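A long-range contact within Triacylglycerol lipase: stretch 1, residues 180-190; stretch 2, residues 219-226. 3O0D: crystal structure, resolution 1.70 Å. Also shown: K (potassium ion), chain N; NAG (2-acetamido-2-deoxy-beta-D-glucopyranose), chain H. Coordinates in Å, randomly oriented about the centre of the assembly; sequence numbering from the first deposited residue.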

# COMPACT_ATOMS: atom_id res chain seq x y z
N HIS A 180 4.89 -12.12 -12.48
CA HIS A 180 5.11 -12.56 -11.10
C HIS A 180 3.73 -12.63 -10.42
O HIS A 180 2.67 -12.28 -11.00
CB HIS A 180 6.04 -11.57 -10.37
CG HIS A 180 7.37 -11.39 -11.03
ND1 HIS A 180 8.43 -12.23 -10.79
CD2 HIS A 180 7.81 -10.48 -11.96
CE1 HIS A 180 9.49 -11.82 -11.47
NE2 HIS A 180 9.14 -10.76 -12.20
N ASP A 181 3.71 -13.08 -9.17
CA ASP A 181 2.44 -13.31 -8.46
C ASP A 181 2.57 -12.64 -7.03
O ASP A 181 2.60 -13.34 -5.99
CB ASP A 181 2.26 -14.82 -8.27
CG ASP A 181 0.95 -15.20 -7.69
OD1 ASP A 181 0.01 -14.40 -7.63
OD2 ASP A 181 0.82 -16.39 -7.23
N PRO A 182 2.73 -11.33 -7.00
CA PRO A 182 3.02 -10.65 -5.77
C PRO A 182 1.82 -10.61 -4.82
O PRO A 182 0.68 -10.53 -5.28
CB PRO A 182 3.33 -9.23 -6.28
CG PRO A 182 2.35 -9.09 -7.43
CD PRO A 182 2.63 -10.39 -8.15
N LEU A 183 2.08 -10.52 -3.51
CA LEU A 183 1.07 -10.08 -2.49
C LEU A 183 1.24 -8.58 -2.32
O LEU A 183 2.33 -8.14 -2.21
CB LEU A 183 1.44 -10.79 -1.16
CG LEU A 183 0.54 -10.30 0.01
CD1 LEU A 183 -1.01 -10.46 -0.10
CD2 LEU A 183 1.18 -11.02 1.24
N VAL A 184 0.12 -7.86 -2.33
CA VAL A 184 0.17 -6.34 -2.20
C VAL A 184 -0.70 -6.02 -0.98
O VAL A 184 -1.88 -6.42 -0.93
CB VAL A 184 -0.47 -5.74 -3.43
CG1 VAL A 184 -0.55 -4.24 -3.29
CG2 VAL A 184 0.40 -6.05 -4.64
N VAL A 185 -0.10 -5.33 -0.03
CA VAL A 185 -0.96 -4.90 1.11
C VAL A 185 -0.59 -3.39 1.24
O VAL A 185 0.57 -3.06 1.47
CB VAL A 185 -0.52 -5.57 2.43
CG1 VAL A 185 -1.39 -5.02 3.62
CG2 VAL A 185 -0.80 -7.17 2.32
N THR A 186 -1.61 -2.57 1.22
CA THR A 186 -1.30 -1.12 1.37
C THR A 186 -2.00 -0.65 2.65
O THR A 186 -3.01 -1.24 3.05
CB THR A 186 -1.84 -0.34 0.13
OG1 THR A 186 -3.23 -0.23 0.12
CG2 THR A 186 -1.41 -1.04 -1.23
N LEU A 187 -1.52 0.47 3.21
CA LEU A 187 -2.17 1.02 4.43
C LEU A 187 -2.31 2.52 4.19
O LEU A 187 -1.32 3.19 3.85
CB LEU A 187 -1.27 0.77 5.63
CG LEU A 187 -0.99 -0.75 5.87
CD1 LEU A 187 0.47 -1.12 5.43
CD2 LEU A 187 -1.05 -1.05 7.45
N GLY A 188 -3.53 3.02 4.41
CA GLY A 188 -3.74 4.46 4.38
C GLY A 188 -3.49 4.93 2.89
O GLY A 188 -2.91 6.01 2.69
N GLN A 189 -3.82 4.07 1.93
CA GLN A 189 -3.50 4.39 0.52
C GLN A 189 -4.49 5.31 -0.15
O GLN A 189 -5.68 5.07 -0.15
CB GLN A 189 -3.48 3.06 -0.23
CG GLN A 189 -3.13 3.19 -1.81
CD GLN A 189 -3.98 2.20 -2.55
OE1 GLN A 189 -3.94 1.01 -2.19
NE2 GLN A 189 -4.82 2.67 -3.48
N PRO A 190 -4.00 6.39 -0.80
CA PRO A 190 -4.92 7.32 -1.48
C PRO A 190 -5.48 6.68 -2.77
O PRO A 190 -4.95 5.59 -3.21
CB PRO A 190 -3.99 8.54 -1.78
CG PRO A 190 -2.57 7.95 -1.94
CD PRO A 190 -2.59 6.73 -0.90
N ASP A 219 -5.06 -17.55 -1.42
CA ASP A 219 -4.78 -17.16 -2.75
C ASP A 219 -5.08 -15.70 -3.09
O ASP A 219 -4.90 -15.25 -4.25
CB ASP A 219 -5.54 -18.04 -3.72
CG ASP A 219 -4.87 -19.46 -3.88
OD1 ASP A 219 -3.66 -19.65 -3.51
OD2 ASP A 219 -5.57 -20.40 -4.33
N ARG A 220 -5.63 -14.98 -2.12
CA ARG A 220 -5.99 -13.57 -2.42
C ARG A 220 -4.75 -12.73 -2.36
O ARG A 220 -3.89 -12.96 -1.50
CB ARG A 220 -6.92 -13.12 -1.28
CG ARG A 220 -7.17 -11.59 -1.44
CD ARG A 220 -8.45 -11.28 -0.70
NE ARG A 220 -8.49 -9.78 -0.58
CZ ARG A 220 -9.50 -9.14 -0.01
NH1 ARG A 220 -10.62 -9.78 0.44
NH2 ARG A 220 -9.41 -7.80 0.14
N LYS A 221 -4.59 -11.71 -3.24
CA LYS A 221 -3.30 -11.13 -3.26
C LYS A 221 -3.36 -9.61 -3.12
O LYS A 221 -2.32 -8.99 -3.35
CB LYS A 221 -2.61 -11.43 -4.63
CG LYS A 221 -2.29 -12.97 -4.79
CD LYS A 221 -1.22 -13.38 -3.82
CE LYS A 221 -1.35 -14.92 -3.43
NZ LYS A 221 -0.99 -15.77 -4.52
N LEU A 222 -4.55 -9.08 -2.83
CA LEU A 222 -4.66 -7.58 -2.72
C LEU A 222 -5.45 -7.23 -1.50
O LEU A 222 -6.64 -7.61 -1.40
CB LEU A 222 -5.25 -6.96 -3.98
CG LEU A 222 -5.42 -5.42 -3.95
CD1 LEU A 222 -4.15 -4.70 -3.67
CD2 LEU A 222 -5.90 -5.06 -5.37
N TYR A 223 -4.85 -6.42 -0.65
CA TYR A 223 -5.64 -5.85 0.49
C TYR A 223 -5.28 -4.37 0.64
O TYR A 223 -4.08 -4.03 0.72
CB TYR A 223 -5.22 -6.54 1.81
CG TYR A 223 -5.40 -8.08 1.81
CD1 TYR A 223 -6.64 -8.60 2.22
CD2 TYR A 223 -4.42 -8.89 1.28
CE1 TYR A 223 -6.87 -10.02 2.19
CE2 TYR A 223 -4.65 -10.28 1.26
CZ TYR A 223 -5.86 -10.78 1.73
OH TYR A 223 -6.03 -12.16 1.77
N ARG A 224 -6.30 -3.54 0.80
CA ARG A 224 -6.14 -2.04 1.04
C ARG A 224 -6.68 -1.76 2.47
O ARG A 224 -7.90 -1.67 2.66
CB ARG A 224 -7.01 -1.23 0.10
CG ARG A 224 -6.46 -1.30 -1.39
CD ARG A 224 -7.17 -0.07 -2.19
NE ARG A 224 -8.63 -0.23 -2.32
CZ ARG A 224 -9.58 0.37 -1.54
NH1 ARG A 224 -9.22 1.19 -0.53
NH2 ARG A 224 -10.89 0.13 -1.72
N ILE A 225 -5.74 -1.67 3.40
CA ILE A 225 -6.13 -1.42 4.80
C ILE A 225 -6.39 0.09 4.98
O ILE A 225 -5.56 0.88 4.58
CB ILE A 225 -5.02 -1.89 5.77
CG1 ILE A 225 -4.66 -3.39 5.55
CG2 ILE A 225 -5.56 -1.73 7.23
CD1 ILE A 225 -3.41 -3.94 6.41
N THR A 226 -7.52 0.37 5.62
CA THR A 226 -7.94 1.80 5.87
C THR A 226 -8.31 1.90 7.34
O THR A 226 -8.57 0.87 7.97
CB THR A 226 -9.15 2.15 5.00
OG1 THR A 226 -10.24 1.26 5.21
CG2 THR A 226 -8.85 2.07 3.45
K K N . -7.08 2.31 -5.65
C1 NAG H . 10.23 -5.96 -15.60
C2 NAG H . 10.31 -6.79 -14.30
C3 NAG H . 10.95 -8.13 -14.63
C4 NAG H . 10.19 -8.83 -15.77
C5 NAG H . 10.24 -7.90 -16.95
C6 NAG H . 9.71 -8.44 -18.29
C7 NAG H . 10.60 -5.52 -12.22
C8 NAG H . 11.55 -4.95 -11.20
N2 NAG H . 11.13 -6.16 -13.26
O3 NAG H . 10.95 -8.93 -13.43
O4 NAG H . 10.90 -10.02 -16.14
O5 NAG H . 9.53 -6.70 -16.56
O6 NAG H . 8.50 -9.07 -18.04
O7 NAG H . 9.39 -5.36 -12.11
O HOH W 1 2.09 -15.24 -4.38
O HOH W 2 -4.82 1.32 1.94
O HOH W 3 -6.88 2.63 0.49
O HOH W 4 -7.80 3.77 -8.29

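What fastens the beginning of stretch 1, before the strand starts? H180 does not touch stretch 2; its ring meets the sugar instead, H180 NE2 donating a hydrogen bond to NAG O3 at 2.9 Å. The contact opens at D181, whose CA-to-CB bond points sideways but whose carboxylate comes nearer, so that D181 OD2 forms a salt bridge with K221 NZ at 3.3 Å. Water 1 ties the same two residues together a second time, donating to D181 O at 2.5 Å and accepting from K221 NZ at 3.1 Å. A long, flexible lysine suits this place, because its charged end can reach the exposed aspartate while its aliphatic part stays against the backbone: K221 CB lies 3.5 Å from P182 O.

How do the two strands then begin to hold each other? They run parallel, 11° apart in direction, and the backbone of stretch 1 uses alternate residues for the pairing. The CA-to-CB bond of L183 points sideways, but its end comes nearer, with L183 CD1 3.9 Å from Y223 CE2, at the edge of the ring. V184 N donates to K221 O at 2.9 Å, and V184 O accepts from Y223 N at 3.0 Å. V184 shares a face with L222, where V184 CG1 packs 3.6 Å from L222 CD1. On the other face V185 sits beside Y223 and also reaches diagonally to I225, V185 CG1 lying 3.6 Å from I225 CD1; its backbone adds a CA-H...O contact, V185 CA to Y223 O at 3.3 Å. Branched, apolar residues fit here because they fill buried space without leaving polar groups unpaired.

What carries the pairing on through T186 and L187? T186 repeats the pattern of V184, T186 N donating to Y223 O at 2.9 Å and T186 O accepting from I225 N at 2.8 Å. The backbone N and O of each of these residues are thereby satisfied within a buried sheet. T186, on the face of V184, L222 and R224, is the polar member of strand 183-187; its OG1 lies 3.7 Å from R224 CG, against the aliphatic part of the arginine. L187 adds a CA-H...O contact, L187 CA to I225 O at 3.4 Å, so the carbonyls of Y223 and I225 each meet a CA as well as an amide. L187 CD2 meets I225 CD1, the same methyl that V185 reaches, at 3.9 Å.

How does the contact close as stretch 1 leaves the strand? G188 N donates the last backbone hydrogen bond, to I225 O at 3.0 Å, at a positive phi of 66° that by itself favours glycine. Water 2 fills the turn, donating to T186 OG1 at 2.9 Å and to I225 O at 2.8 Å while accepting from Q189 N at 2.9 Å. Q189 points its CA-to-CB bond toward stretch 2, and water 3 joins its backbone to the arginine, donating to Q189 O at 2.8 Å and accepting from R224 NH1 at 2.9 Å. P190 lies beyond reach. Together the stretches bury 656 Å², both sides summed.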